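Long-range contacts in formiminoglutamase (Trypanosoma cruzi, PDB 4MYK), which hydrolyses N-formimino-L-glutamate to L-glutamate and formamide, as an arginase-like manganese metalloenzyme: residues Ala30-Ile35 with Gly112-Val117; Phe37-Gly42 with Asp88-Thr93; Glu99-Lys104 with Ser125-Arg130; Lys104-Leu109 with Leu133-Gly138; Asn230-Phe235 with Met276-Glu281. The protein carries 1 engineered substitution. All blocks are in the same frame, centred on the assembly; numbering follows the deposited sequence.

Contact 1: residues Ala30-Ile35 with Gly112-Val117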
# COMPACT_ATOMS: atom_id res chain seq x y z
N ALA A 30 26.52 -16.53 -21.43
CA ALA A 30 25.30 -16.13 -20.74
C ALA A 30 24.23 -15.61 -21.71
O ALA A 30 24.53 -14.83 -22.62
CB ALA A 30 25.61 -15.08 -19.69
N ASP A 31 23.00 -16.06 -21.50
CA ASP A 31 21.85 -15.57 -22.25
C ASP A 31 21.56 -14.13 -21.85
O ASP A 31 21.20 -13.29 -22.68
CB ASP A 31 20.63 -16.43 -21.98
CG ASP A 31 20.85 -17.89 -22.34
OD1 ASP A 31 20.97 -18.19 -23.54
OD2 ASP A 31 20.89 -18.74 -21.42
N ILE A 32 21.73 -13.85 -20.56
CA ILE A 32 21.42 -12.54 -20.02
C ILE A 32 22.63 -12.01 -19.30
O ILE A 32 23.26 -12.73 -18.50
CB ILE A 32 20.22 -12.60 -19.04
CG1 ILE A 32 18.94 -13.04 -19.78
CG2 ILE A 32 20.02 -11.25 -18.32
CD1 ILE A 32 17.87 -13.61 -18.87
N VAL A 33 22.97 -10.75 -19.56
CA VAL A 33 24.09 -10.11 -18.89
C VAL A 33 23.69 -8.87 -18.07
O VAL A 33 23.09 -7.93 -18.60
CB VAL A 33 25.26 -9.84 -19.87
CG1 VAL A 33 26.36 -9.01 -19.22
CG2 VAL A 33 25.82 -11.17 -20.38
N ILE A 34 24.02 -8.90 -16.78
CA ILE A 34 23.75 -7.82 -15.83
C ILE A 34 24.91 -6.82 -15.75
O ILE A 34 26.06 -7.20 -15.51
CB ILE A 34 23.47 -8.36 -14.41
CG1 ILE A 34 22.28 -9.32 -14.40
CG2 ILE A 34 23.25 -7.22 -13.43
CD1 ILE A 34 22.20 -10.15 -13.15
N ILE A 35 24.59 -5.55 -15.94
CA ILE A 35 25.59 -4.48 -15.92
C ILE A 35 25.15 -3.43 -14.91
O ILE A 35 24.01 -2.98 -14.95
CB ILE A 35 25.72 -3.81 -17.33
CG1 ILE A 35 26.19 -4.84 -18.37
CG2 ILE A 35 26.66 -2.61 -17.28
CD1 ILE A 35 25.77 -4.52 -19.81
N GLY A 112 24.21 -10.96 -29.76
CA GLY A 112 22.95 -11.65 -29.55
C GLY A 112 22.53 -11.90 -28.11
O GLY A 112 21.45 -12.42 -27.88
N ALA A 113 23.37 -11.52 -27.15
CA ALA A 113 23.01 -11.69 -25.74
C ALA A 113 22.06 -10.58 -25.29
O ALA A 113 21.88 -9.59 -25.99
CB ALA A 113 24.25 -11.75 -24.85
N PHE A 114 21.44 -10.75 -24.12
CA PHE A 114 20.48 -9.76 -23.61
C PHE A 114 21.05 -8.97 -22.43
O PHE A 114 21.30 -9.54 -21.36
CB PHE A 114 19.16 -10.43 -23.23
CG PHE A 114 18.08 -9.46 -22.80
CD1 PHE A 114 18.09 -8.90 -21.54
CD2 PHE A 114 17.05 -9.14 -23.66
CE1 PHE A 114 17.11 -8.02 -21.15
CE2 PHE A 114 16.05 -8.26 -23.28
CZ PHE A 114 16.09 -7.70 -22.02
N PRO A 115 21.22 -7.65 -22.62
CA PRO A 115 21.75 -6.78 -21.57
C PRO A 115 20.65 -6.29 -20.61
O PRO A 115 19.61 -5.78 -21.06
CB PRO A 115 22.30 -5.58 -22.35
CG PRO A 115 21.80 -5.74 -23.76
CD PRO A 115 20.83 -6.88 -23.80
N PHE A 116 20.88 -6.45 -19.31
CA PHE A 116 20.03 -5.82 -18.29
C PHE A 116 20.88 -4.88 -17.46
O PHE A 116 21.87 -5.31 -16.84
CB PHE A 116 19.36 -6.87 -17.40
CG PHE A 116 18.69 -6.29 -16.17
CD1 PHE A 116 17.37 -5.87 -16.22
CD2 PHE A 116 19.38 -6.18 -14.97
CE1 PHE A 116 16.76 -5.34 -15.08
CE2 PHE A 116 18.77 -5.65 -13.83
CZ PHE A 116 17.46 -5.23 -13.90
N VAL A 117 20.52 -3.60 -17.45
CA VAL A 117 21.33 -2.60 -16.78
C VAL A 117 20.65 -2.13 -15.51
O VAL A 117 19.55 -1.58 -15.55
CB VAL A 117 21.62 -1.39 -17.70
CG1 VAL A 117 22.59 -0.41 -17.02
CG2 VAL A 117 22.17 -1.85 -19.05
O HOH W 1 20.19 -14.12 -25.27

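Contact 2: residues Phe37-Gly42 with Asp88-Thr93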
# COMPACT_ATOMS: atom_id res chain seq x y z
N PHE A 37 25.24 0.29 -13.12
CA PHE A 37 25.56 1.70 -13.34
C PHE A 37 25.33 2.53 -12.07
O PHE A 37 24.29 3.20 -11.93
CB PHE A 37 24.80 2.26 -14.55
CG PHE A 37 25.42 3.51 -15.13
CD1 PHE A 37 26.70 3.48 -15.67
CD2 PHE A 37 24.72 4.70 -15.13
CE1 PHE A 37 27.27 4.62 -16.19
CE2 PHE A 37 25.28 5.85 -15.65
CZ PHE A 37 26.56 5.81 -16.18
N PRO A 38 26.32 2.52 -11.15
CA PRO A 38 26.22 3.16 -9.84
C PRO A 38 26.42 4.68 -9.89
O PRO A 38 27.39 5.18 -9.34
CB PRO A 38 27.37 2.51 -9.05
CG PRO A 38 28.16 1.67 -10.05
CD PRO A 38 27.68 2.02 -11.41
N TYR A 39 25.51 5.39 -10.56
CA TYR A 39 25.58 6.85 -10.63
C TYR A 39 24.22 7.48 -10.35
O TYR A 39 23.19 6.97 -10.76
CB TYR A 39 26.13 7.31 -11.98
CG TYR A 39 27.52 6.78 -12.24
CD1 TYR A 39 28.64 7.50 -11.83
CD2 TYR A 39 27.72 5.55 -12.85
CE1 TYR A 39 29.92 7.00 -12.04
CE2 TYR A 39 28.99 5.04 -13.08
CZ TYR A 39 30.09 5.77 -12.67
OH TYR A 39 31.35 5.26 -12.89
N ASP A 40 24.25 8.61 -9.65
CA ASP A 40 23.05 9.26 -9.15
C ASP A 40 22.16 9.86 -10.22
O ASP A 40 20.94 9.82 -10.11
CB ASP A 40 23.43 10.39 -8.19
CG ASP A 40 23.48 9.96 -6.74
OD1 ASP A 40 23.61 10.85 -5.87
OD2 ASP A 40 23.39 8.74 -6.46
N GLU A 41 22.78 10.44 -11.23
CA GLU A 41 22.10 11.41 -12.10
C GLU A 41 20.79 10.96 -12.76
O GLU A 41 20.72 9.94 -13.45
CB GLU A 41 23.07 11.97 -13.14
CG GLU A 41 24.16 12.86 -12.55
CD GLU A 41 25.29 12.08 -11.86
OE1 GLU A 41 25.33 10.84 -11.98
OE2 GLU A 41 26.16 12.73 -11.22
N GLY A 42 19.75 11.75 -12.53
CA GLY A 42 18.42 11.49 -13.04
C GLY A 42 17.44 12.36 -12.27
O GLY A 42 17.55 13.58 -12.27
N ASP A 88 30.11 -3.49 -12.49
CA ASP A 88 29.79 -2.07 -12.61
C ASP A 88 30.62 -1.37 -13.68
O ASP A 88 31.81 -1.66 -13.86
CB ASP A 88 29.99 -1.33 -11.28
CG ASP A 88 28.89 -1.60 -10.27
OD1 ASP A 88 27.82 -2.12 -10.65
OD2 ASP A 88 29.10 -1.28 -9.09
N ILE A 89 29.99 -0.45 -14.39
CA ILE A 89 30.69 0.45 -15.28
C ILE A 89 31.30 1.57 -14.45
O ILE A 89 30.58 2.38 -13.87
CB ILE A 89 29.73 1.08 -16.31
CG1 ILE A 89 29.12 -0.01 -17.20
CG2 ILE A 89 30.44 2.11 -17.16
CD1 ILE A 89 30.16 -0.85 -17.93
N THR A 90 32.63 1.61 -14.37
CA THR A 90 33.30 2.62 -13.57
C THR A 90 34.23 3.47 -14.42
O THR A 90 34.89 2.96 -15.31
CB THR A 90 34.12 2.00 -12.44
OG1 THR A 90 34.69 0.77 -12.90
CG2 THR A 90 33.24 1.74 -11.22
N ALA A 91 34.28 4.76 -14.12
CA ALA A 91 35.03 5.71 -14.94
C ALA A 91 35.42 6.95 -14.14
O ALA A 91 34.73 7.33 -13.19
CB ALA A 91 34.22 6.09 -16.17
N SER A 92 36.51 7.60 -14.54
CA SER A 92 37.01 8.78 -13.84
C SER A 92 36.07 9.99 -13.98
O SER A 92 35.94 10.79 -13.06
CB SER A 92 38.42 9.14 -14.30
OG SER A 92 38.41 9.75 -15.58
N THR A 93 35.43 10.12 -15.14
CA THR A 93 34.46 11.19 -15.37
C THR A 93 33.12 10.59 -15.72
O THR A 93 33.03 9.43 -16.11
CB THR A 93 34.87 12.14 -16.52
OG1 THR A 93 34.92 11.42 -17.76
CG2 THR A 93 36.22 12.80 -16.25

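Contact 3: residues Glu99-Lys104 with Ser125-Arg130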
# COMPACT_ATOMS: atom_id res chain seq x y z
N GLU A 99 30.01 6.67 -21.84
CA GLU A 99 30.59 6.08 -23.04
C GLU A 99 30.85 4.61 -22.83
O GLU A 99 30.55 3.80 -23.70
CB GLU A 99 31.89 6.79 -23.39
CG GLU A 99 31.73 8.26 -23.73
CD GLU A 99 33.04 8.85 -24.19
OE1 GLU A 99 33.75 8.16 -24.95
OE2 GLU A 99 33.36 9.98 -23.78
N LYS A 100 31.42 4.26 -21.69
CA LYS A 100 31.75 2.87 -21.40
C LYS A 100 30.49 2.02 -21.21
O LYS A 100 30.49 0.83 -21.52
CB LYS A 100 32.62 2.77 -20.15
CG LYS A 100 33.87 3.60 -20.20
CD LYS A 100 34.66 3.33 -18.95
CE LYS A 100 34.69 1.84 -18.68
NZ LYS A 100 35.81 1.45 -17.77
N LEU A 101 29.44 2.65 -20.67
CA LEU A 101 28.14 2.00 -20.54
C LEU A 101 27.55 1.67 -21.91
O LEU A 101 27.24 0.52 -22.20
CB LEU A 101 27.16 2.87 -19.73
CG LEU A 101 25.70 2.39 -19.71
CD1 LEU A 101 25.62 0.95 -19.23
CD2 LEU A 101 24.81 3.30 -18.88
N GLU A 102 27.40 2.67 -22.77
CA GLU A 102 26.90 2.43 -24.12
C GLU A 102 27.73 1.36 -24.86
O GLU A 102 27.20 0.45 -25.50
CB GLU A 102 26.89 3.73 -24.93
CG GLU A 102 26.41 3.57 -26.37
CD GLU A 102 26.62 4.83 -27.21
OE1 GLU A 102 26.66 5.94 -26.63
OE2 GLU A 102 26.75 4.70 -28.46
N SER A 103 29.05 1.48 -24.78
CA SER A 103 29.92 0.61 -25.54
C SER A 103 29.72 -0.83 -25.10
O SER A 103 29.74 -1.75 -25.91
CB SER A 103 31.37 1.06 -25.35
OG SER A 103 32.24 0.32 -26.18
N LYS A 104 29.52 -1.01 -23.80
CA LYS A 104 29.35 -2.33 -23.19
C LYS A 104 28.02 -2.97 -23.55
O LYS A 104 27.97 -4.13 -23.92
CB LYS A 104 29.47 -2.22 -21.67
CG LYS A 104 29.24 -3.54 -20.94
CD LYS A 104 30.19 -4.59 -21.43
CE LYS A 104 30.25 -5.75 -20.47
NZ LYS A 104 31.43 -6.61 -20.73
N SER A 125 19.79 5.73 -19.39
CA SER A 125 18.94 5.31 -20.50
C SER A 125 19.40 5.89 -21.82
O SER A 125 19.16 5.29 -22.87
CB SER A 125 17.50 5.72 -20.23
OG SER A 125 17.10 5.30 -18.94
N ALA A 126 20.05 7.05 -21.79
CA ALA A 126 20.55 7.66 -23.01
C ALA A 126 21.64 6.79 -23.66
O ALA A 126 21.50 6.39 -24.82
CB ALA A 126 21.04 9.07 -22.75
N PRO A 127 22.71 6.46 -22.91
CA PRO A 127 23.74 5.54 -23.41
C PRO A 127 23.13 4.23 -23.91
O PRO A 127 23.47 3.74 -24.98
CB PRO A 127 24.59 5.27 -22.17
CG PRO A 127 24.41 6.45 -21.31
CD PRO A 127 23.02 6.94 -21.55
N ASN A 128 22.24 3.67 -23.09
CA ASN A 128 21.56 2.42 -23.40
C ASN A 128 20.80 2.44 -24.72
O ASN A 128 20.86 1.51 -25.51
CB ASN A 128 20.61 2.05 -22.26
CG ASN A 128 21.34 1.62 -21.01
OD1 ASN A 128 22.54 1.33 -21.05
ND2 ASN A 128 20.63 1.56 -19.90
N GLY A 129 20.06 3.52 -24.94
CA GLY A 129 19.33 3.70 -26.18
C GLY A 129 20.23 3.84 -27.39
O GLY A 129 19.92 3.30 -28.46
N ARG A 130 21.32 4.58 -27.25
CA ARG A 130 22.27 4.74 -28.36
C ARG A 130 22.93 3.41 -28.72
O ARG A 130 23.14 3.11 -29.90
CB ARG A 130 23.32 5.80 -28.03
CG ARG A 130 22.78 7.22 -28.09
CD ARG A 130 23.88 8.26 -27.97
NE ARG A 130 24.58 8.19 -26.69
CZ ARG A 130 24.20 8.84 -25.60
NH1 ARG A 130 23.11 9.59 -25.63
NH2 ARG A 130 24.91 8.73 -24.48
O HOH W 2 27.56 7.64 -24.25

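Contact 4: residues Lys104-Leu109 with Leu133-Gly138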
# COMPACT_ATOMS: atom_id res chain seq x y z
N LYS A 104 29.52 -1.01 -23.80
CA LYS A 104 29.35 -2.33 -23.19
C LYS A 104 28.02 -2.97 -23.55
O LYS A 104 27.97 -4.13 -23.92
CB LYS A 104 29.47 -2.22 -21.67
CG LYS A 104 29.24 -3.54 -20.94
CD LYS A 104 30.19 -4.59 -21.43
CE LYS A 104 30.25 -5.75 -20.47
NZ LYS A 104 31.43 -6.61 -20.73
N VAL A 105 26.94 -2.22 -23.43
CA VAL A 105 25.63 -2.72 -23.81
C VAL A 105 25.62 -3.12 -25.28
O VAL A 105 25.05 -4.15 -25.65
CB VAL A 105 24.53 -1.66 -23.54
CG1 VAL A 105 23.18 -2.13 -24.09
CG2 VAL A 105 24.43 -1.37 -22.05
N PHE A 106 26.26 -2.31 -26.12
CA PHE A 106 26.32 -2.60 -27.55
C PHE A 106 26.98 -3.93 -27.84
O PHE A 106 26.45 -4.74 -28.61
CB PHE A 106 27.05 -1.51 -28.33
CG PHE A 106 27.27 -1.87 -29.77
CD1 PHE A 106 26.24 -1.78 -30.69
CD2 PHE A 106 28.50 -2.35 -30.20
CE1 PHE A 106 26.42 -2.13 -32.01
CE2 PHE A 106 28.69 -2.69 -31.53
CZ PHE A 106 27.65 -2.59 -32.43
N THR A 107 28.14 -4.16 -27.24
CA THR A 107 28.86 -5.42 -27.42
C THR A 107 27.98 -6.62 -27.07
O THR A 107 27.89 -7.57 -27.84
CB THR A 107 30.20 -5.44 -26.64
OG1 THR A 107 29.96 -5.45 -25.23
CG2 THR A 107 31.04 -4.22 -26.99
N VAL A 108 27.31 -6.58 -25.91
CA VAL A 108 26.38 -7.65 -25.53
C VAL A 108 25.28 -7.81 -26.57
O VAL A 108 24.91 -8.92 -26.95
CB VAL A 108 25.75 -7.43 -24.12
CG1 VAL A 108 24.72 -8.50 -23.84
CG2 VAL A 108 26.81 -7.46 -23.06
N LEU A 109 24.76 -6.67 -27.03
CA LEU A 109 23.74 -6.63 -28.07
C LEU A 109 24.25 -7.23 -29.38
O LEU A 109 23.63 -8.12 -29.96
CB LEU A 109 23.28 -5.19 -28.33
CG LEU A 109 22.30 -4.50 -27.37
CD1 LEU A 109 21.98 -3.10 -27.89
CD2 LEU A 109 21.04 -5.33 -27.21
N LEU A 133 20.41 1.96 -30.94
CA LEU A 133 20.38 2.61 -32.25
C LEU A 133 21.58 2.24 -33.11
O LEU A 133 21.54 2.38 -34.34
CB LEU A 133 20.31 4.13 -32.10
CG LEU A 133 19.10 4.73 -31.38
CD1 LEU A 133 19.23 6.25 -31.29
CD2 LEU A 133 17.80 4.33 -32.07
N ARG A 134 22.65 1.77 -32.47
CA ARG A 134 23.82 1.29 -33.20
C ARG A 134 23.59 -0.15 -33.60
O ARG A 134 23.90 -0.55 -34.72
CB ARG A 134 25.09 1.36 -32.35
CG ARG A 134 25.68 2.75 -32.18
CD ARG A 134 26.82 2.70 -31.15
NE ARG A 134 27.82 1.71 -31.55
CZ ARG A 134 28.71 1.15 -30.73
NH1 ARG A 134 28.73 1.47 -29.44
NH2 ARG A 134 29.57 0.26 -31.20
N ALA A 135 23.05 -0.93 -32.67
CA ALA A 135 22.88 -2.35 -32.89
C ALA A 135 21.81 -2.67 -33.95
O ALA A 135 21.96 -3.62 -34.71
CB ALA A 135 22.58 -3.07 -31.57
N PHE A 136 20.73 -1.87 -33.98
CA PHE A 136 19.67 -2.05 -34.97
C PHE A 136 19.40 -0.72 -35.65
O PHE A 136 18.45 -0.02 -35.33
CB PHE A 136 18.39 -2.57 -34.32
CG PHE A 136 18.64 -3.60 -33.26
CD1 PHE A 136 18.90 -4.91 -33.60
CD2 PHE A 136 18.62 -3.25 -31.92
CE1 PHE A 136 19.14 -5.86 -32.62
CE2 PHE A 136 18.87 -4.19 -30.93
CZ PHE A 136 19.12 -5.50 -31.28
N PRO A 137 20.28 -0.37 -36.61
CA PRO A 137 20.19 0.87 -37.38
C PRO A 137 18.79 1.16 -37.90
O PRO A 137 18.30 0.47 -38.79
CB PRO A 137 21.14 0.60 -38.55
CG PRO A 137 22.17 -0.31 -37.96
CD PRO A 137 21.45 -1.18 -36.99
N GLY A 138 18.16 2.19 -37.33
CA GLY A 138 16.89 2.71 -37.80
C GLY A 138 15.66 1.87 -37.47
O GLY A 138 14.54 2.26 -37.80

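Contact 5: residues Asn230-Phe235 with Met276-Glu281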
# COMPACT_ATOMS: atom_id res chain seq x y z
N ASN A 230 12.93 -4.78 -31.84
CA ASN A 230 14.12 -4.28 -31.17
C ASN A 230 13.76 -3.25 -30.12
O ASN A 230 14.30 -2.14 -30.09
CB ASN A 230 15.07 -3.67 -32.21
CG ASN A 230 15.45 -4.66 -33.29
OD1 ASN A 230 15.71 -5.83 -33.01
ND2 ASN A 230 15.46 -4.20 -34.53
N THR A 231 12.83 -3.64 -29.25
CA THR A 231 12.34 -2.76 -28.20
C THR A 231 13.25 -2.72 -26.97
O THR A 231 13.67 -3.75 -26.44
CB THR A 231 10.92 -3.16 -27.80
OG1 THR A 231 10.05 -2.94 -28.91
CG2 THR A 231 10.45 -2.32 -26.66
N PHE A 232 13.57 -1.50 -26.56
CA PHE A 232 14.30 -1.19 -25.33
C PHE A 232 13.27 -1.01 -24.22
O PHE A 232 12.47 -0.07 -24.26
CB PHE A 232 15.12 0.09 -25.55
CG PHE A 232 15.75 0.65 -24.31
CD1 PHE A 232 15.96 -0.15 -23.18
CD2 PHE A 232 16.14 1.97 -24.26
CE1 PHE A 232 16.55 0.38 -22.04
CE2 PHE A 232 16.74 2.50 -23.11
CZ PHE A 232 16.93 1.70 -22.00
N PHE A 233 13.26 -1.93 -23.26
CA PHE A 233 12.31 -1.91 -22.15
C PHE A 233 12.94 -1.18 -20.97
O PHE A 233 13.72 -1.76 -20.22
CB PHE A 233 11.87 -3.33 -21.78
CG PHE A 233 10.73 -3.39 -20.78
CD1 PHE A 233 9.54 -2.71 -21.02
CD2 PHE A 233 10.84 -4.15 -19.62
CE1 PHE A 233 8.49 -2.77 -20.10
CE2 PHE A 233 9.80 -4.21 -18.71
CZ PHE A 233 8.63 -3.52 -18.95
N SER A 234 12.59 0.10 -20.83
CA SER A 234 13.20 0.98 -19.83
C SER A 234 12.24 1.20 -18.66
O SER A 234 11.18 1.82 -18.83
CB SER A 234 13.57 2.33 -20.46
OG SER A 234 14.35 3.13 -19.58
N PHE A 235 12.60 0.69 -17.50
CA PHE A 235 11.68 0.68 -16.36
C PHE A 235 12.14 1.56 -15.20
O PHE A 235 12.87 1.09 -14.34
CB PHE A 235 11.48 -0.74 -15.84
CG PHE A 235 10.12 -0.96 -15.22
CD1 PHE A 235 9.61 -0.06 -14.32
CD2 PHE A 235 9.36 -2.07 -15.57
CE1 PHE A 235 8.37 -0.26 -13.75
CE2 PHE A 235 8.11 -2.29 -14.99
CZ PHE A 235 7.62 -1.38 -14.09
N MET A 276 16.55 -5.42 -24.89
CA MET A 276 17.29 -5.09 -23.69
C MET A 276 16.36 -4.43 -22.71
O MET A 276 15.23 -4.08 -23.03
CB MET A 276 18.50 -4.19 -23.98
CG MET A 276 18.18 -2.70 -24.06
SD MET A 276 19.65 -1.61 -23.96
CE MET A 276 19.95 -1.63 -22.19
N MET A 277 16.85 -4.25 -21.50
CA MET A 277 16.07 -3.71 -20.41
C MET A 277 16.98 -2.93 -19.49
O MET A 277 18.12 -3.32 -19.26
CB MET A 277 15.40 -4.84 -19.61
CG MET A 277 14.90 -4.40 -18.26
SD MET A 277 13.72 -5.50 -17.50
CE MET A 277 13.06 -4.40 -16.24
N ASP A 278 16.49 -1.80 -18.99
CA ASP A 278 17.18 -1.14 -17.88
C ASP A 278 16.18 -0.80 -16.79
O ASP A 278 14.97 -0.81 -17.02
CB ASP A 278 18.07 0.04 -18.32
CG ASP A 278 17.30 1.35 -18.55
OD1 ASP A 278 16.07 1.39 -18.43
OD2 ASP A 278 17.96 2.37 -18.86
N MET A 279 16.69 -0.55 -15.59
CA MET A 279 15.86 -0.34 -14.41
C MET A 279 16.49 0.80 -13.66
O MET A 279 17.64 0.70 -13.25
CB MET A 279 15.85 -1.59 -13.54
CG MET A 279 14.90 -1.55 -12.36
SD MET A 279 14.89 -3.10 -11.42
CE MET A 279 14.31 -4.25 -12.68
N SER A 280 15.74 1.89 -13.50
CA SER A 280 16.30 3.14 -13.00
C SER A 280 15.69 3.60 -11.70
O SER A 280 14.55 3.26 -11.40
CB SER A 280 16.09 4.26 -14.04
OG SER A 280 17.01 4.14 -15.10
N GLU A 281 16.47 4.37 -10.94
CA GLU A 281 15.99 5.17 -9.80
C GLU A 281 15.90 4.44 -8.45
O GLU A 281 15.42 5.00 -7.47
CB GLU A 281 14.69 5.91 -10.16
CG GLU A 281 14.86 6.95 -11.28
CD GLU A 281 15.75 8.10 -10.86
OE1 GLU A 281 15.81 8.38 -9.65
OE2 GLU A 281 16.40 8.72 -11.74

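Contact 1: residues Ala30-Ile35 with Gly112-Val117
Ile34 and Phe116 stand level on two neighbouring parallel strands in the central sheet of the arginase/deacetylase alpha/beta fold. Ile32 and Phe114 form the next pair back on the same face. Ile34 CG2 comes to the edge of the Phe116 ring, near its plane, and lies 4.3 Å from CD2 of that ring. Phe116 CG is anti to its backbone N (chi1 169°), which sets the root of the ring beside its carbonyl carbon. In the other pair, Ile32 CG1 touches Phe114 CB at 4.3 Å. Both rings are met by helix 290-306: Phe299 meets Phe116, while Phe302 and Phe306 meet Phe114.

Val33, Ile35, Pro115 and Val117 point to the other face, which helix 94-110 covers. Ile35 serves two neighbours there. Its CD1 lies 4.4 Å from Pro115 CB, and its CB lies equally far, 4.4 Å, from Val117 CG2. These side-chain contacts are modest; the backbone does most of the joining. Val33 N gives a short, nearly straight bond to Phe114 O (2.7 Å, 170°). Phe116 N binds Val33 O at 2.8 Å, and Ile35 N binds Phe116 O at 2.9 Å. The ladder starts at Asp31 O, which accepts from Phe114 N. A water also donates to Asp31 O at 2.9 Å and bridges weakly to Gly112 O.

Contact 2: residues Phe37-Gly42 with Asp88-Thr93
Pro38 and Tyr39 belong to the loop that leaves strand 32-37, and they meet the loop after strand 83-88. Both loops rise from the C-terminal edge of the parallel sheet, the edge that carries the manganese site. The Phe37 side chain is about 9 Å from that of the manganese ligand Asn122. Pro38 is the centre of an inverse gamma turn, closed by Tyr39 N bonding to Phe37 O at 2.9 Å.

The Tyr39 hydroxyl reaches across to the second loop. Its OH donates to Ile89 O at 3.1 Å. This oxygen lies at the edge of the Tyr39 ring, near its plane, and also touches CE2 at 3.2 Å. Ala91 N gives the same OH a weak bond of 3.2 Å. The ring packs on its own loop too: Tyr39 CD2 sits 3.4 Å above the Phe37 ring plane, over the centre. Phe37 in turn presents its edge to Ile89, with CD1 3.9 Å from Ile89 CB. On the flank, Pro38 CG lies 3.2 Å from Asp88 OD2, while Asp88 OD1 makes a salt bridge with Arg60.

The phenol oxygen thus acts as donor and acceptor at once. It ties Ile89 O, and more weakly Ala91 N, of one loop to a side chain of the other. This probably limits how the hydroxyl can turn.

Contact 3: residues Glu99-Lys104 with Ser125-Arg130
Glu102 OE1 is gripped by two donors, Arg130 NE at 3.1 Å and a water, also at 3.1 Å. The same water accepts from Arg130 NH2 at 2.9 Å, which closes a small ring between the two side chains. This salt bridge joins helices 94-110 and 125-135, which flank strand 114-119 in the chain and pack side by side against the parallel sheet of the arginase fold. The two helical segments approach to 7.9 Å between axes and cross at -35°.

The NE bond is fairly straight, 162° at the hydrogen. Glu102 OE1 lies near the guanidinium plane, at its edge, but is itself met from above the carboxylate plane. The two side chains cross at about a right angle. Ala126 O sits 3.6 Å above the guanidinium plane of Arg130, over its centre. Glu102 OE2 has a further, weak and long ion pair with Arg134. CG of Glu102 is anti to its backbone N. It passes 3.3 Å from Pro127 O, at the place where the two helix backbones come nearest.

Leu101 fills the buried side of the contact. Its CD2 packs 3.8 Å from Pro127 CB. The amide of Asn128 lies against the same leucine, and its ND2 bonds to Asp278 of the sheet. Asn128 OD1 lies 3.6 Å from Leu101 CG.

Contact 4: residues Lys104-Leu109 with Leu133-Gly138
Arg134 lies across the face of Phe106, and its chain can be followed from the root. CB rests 3.7 Å from Phe106 CD1. The chain then bends at chi3 (56°), which turns NE back towards the ring, 3.9 Å from CD1 of Phe106. CZ stands over the face, 3.6 Å from the Phe106 centroid and 18° off the ring normal. This is a cation-pi contact and a stack, with the two planes 24° apart. At the tip the nitrogens part. NH1 reaches back to Phe106 CB at 3.6 Å. NH2 dips closest to the ring, 3.0 Å from CD2 of Phe106, so the packing is tight there.

The Phe106 edge faces the backbone, with CE1 3.6 Å from Ala135 N. Deeper in, Leu109 CD1 meets Ala135 CB at 3.7 Å.

The contact joins helix 94-110 to the C-terminal end of helix 125-135. The arginine side lies at the surface. Beneath it, Leu109 packs on Pro115 of strand 114-119, and Phe136, just past the end of helix 125-135, packs on Met275 of strand 274-280.

Contact 5: residues Asn230-Phe235 with Met276-Glu281
Strands 231-236 and 274-280 are neighbours in the middle of the parallel sheet, where Ser234 and Asp278 meet side by side. Ser234 OG donates to Asp278 OD1 at 2.7 Å, on the syn side of the carboxylate. The other oxygen, OD2, is held by Asn128 ND2 and Ser125 OG of helix 125-135. This buried carboxylate is therefore bound at both oxygens. CG of Asp278 lies between its backbone N and carbonyl carbon (chi1 82°), which brings it near Ser234 OG. The edge of the Phe232 ring also meets this carboxylate, with CZ 3.4 Å from Asp278 OD2.

Met276 lies on the same face as these residues. Its SD stands over the Phe232 ring, 4.4 Å from the centroid and 25° off the normal, a Met-aromatic contact.

The two strands belong to a beta-alpha-beta unit, with helix 258-270 as the crossover. That helix covers the other face, where Phe233, Phe235 and Met277 pack. Met277 SD approaches Phe233 at the ring edge instead, 5.1 Å from the centroid. The two side chains run alongside each other and point the same way. Met277 CE goes on to touch Phe235 CB at 4.0 Å.

Four backbone bonds join the strands. Phe233 N binds Met276 O at 2.9 Å, and Phe233 O accepts from Asp278 N. Phe235 N then binds Asp278 O. Last, Ser280 N reaches Phe235 O at 3.1 Å from above the carbonyl plane. Beyond Phe235 follows Asp236, a manganese ligand, and the Ser280 side chain is about 6 Å from a bound manganese ion.

Contacts 1 and 5 are core pairs of parallel strands in one sheet. Strands 114-119 and 274-280 are neighbours there, so the two ladders adjoin. Both rely on backbone bonds, but contact 5 adds a buried carboxylate and sulfur-aromatic packing, and its Ser280 end approaches the metals. Contacts 3 and 4 hold the same two helices, 94-110 and 125-135, at successive turns. Contact 3 is buried and adds a salt bridge; contact 4 is a surface contact, with a stacked arginine and no hydrogen bond across it. Contact 2 joins irregular loops at the C-terminal ends of the strands. Contact 3 also bonds to the carboxylate of contact 5, linking helix to sheet.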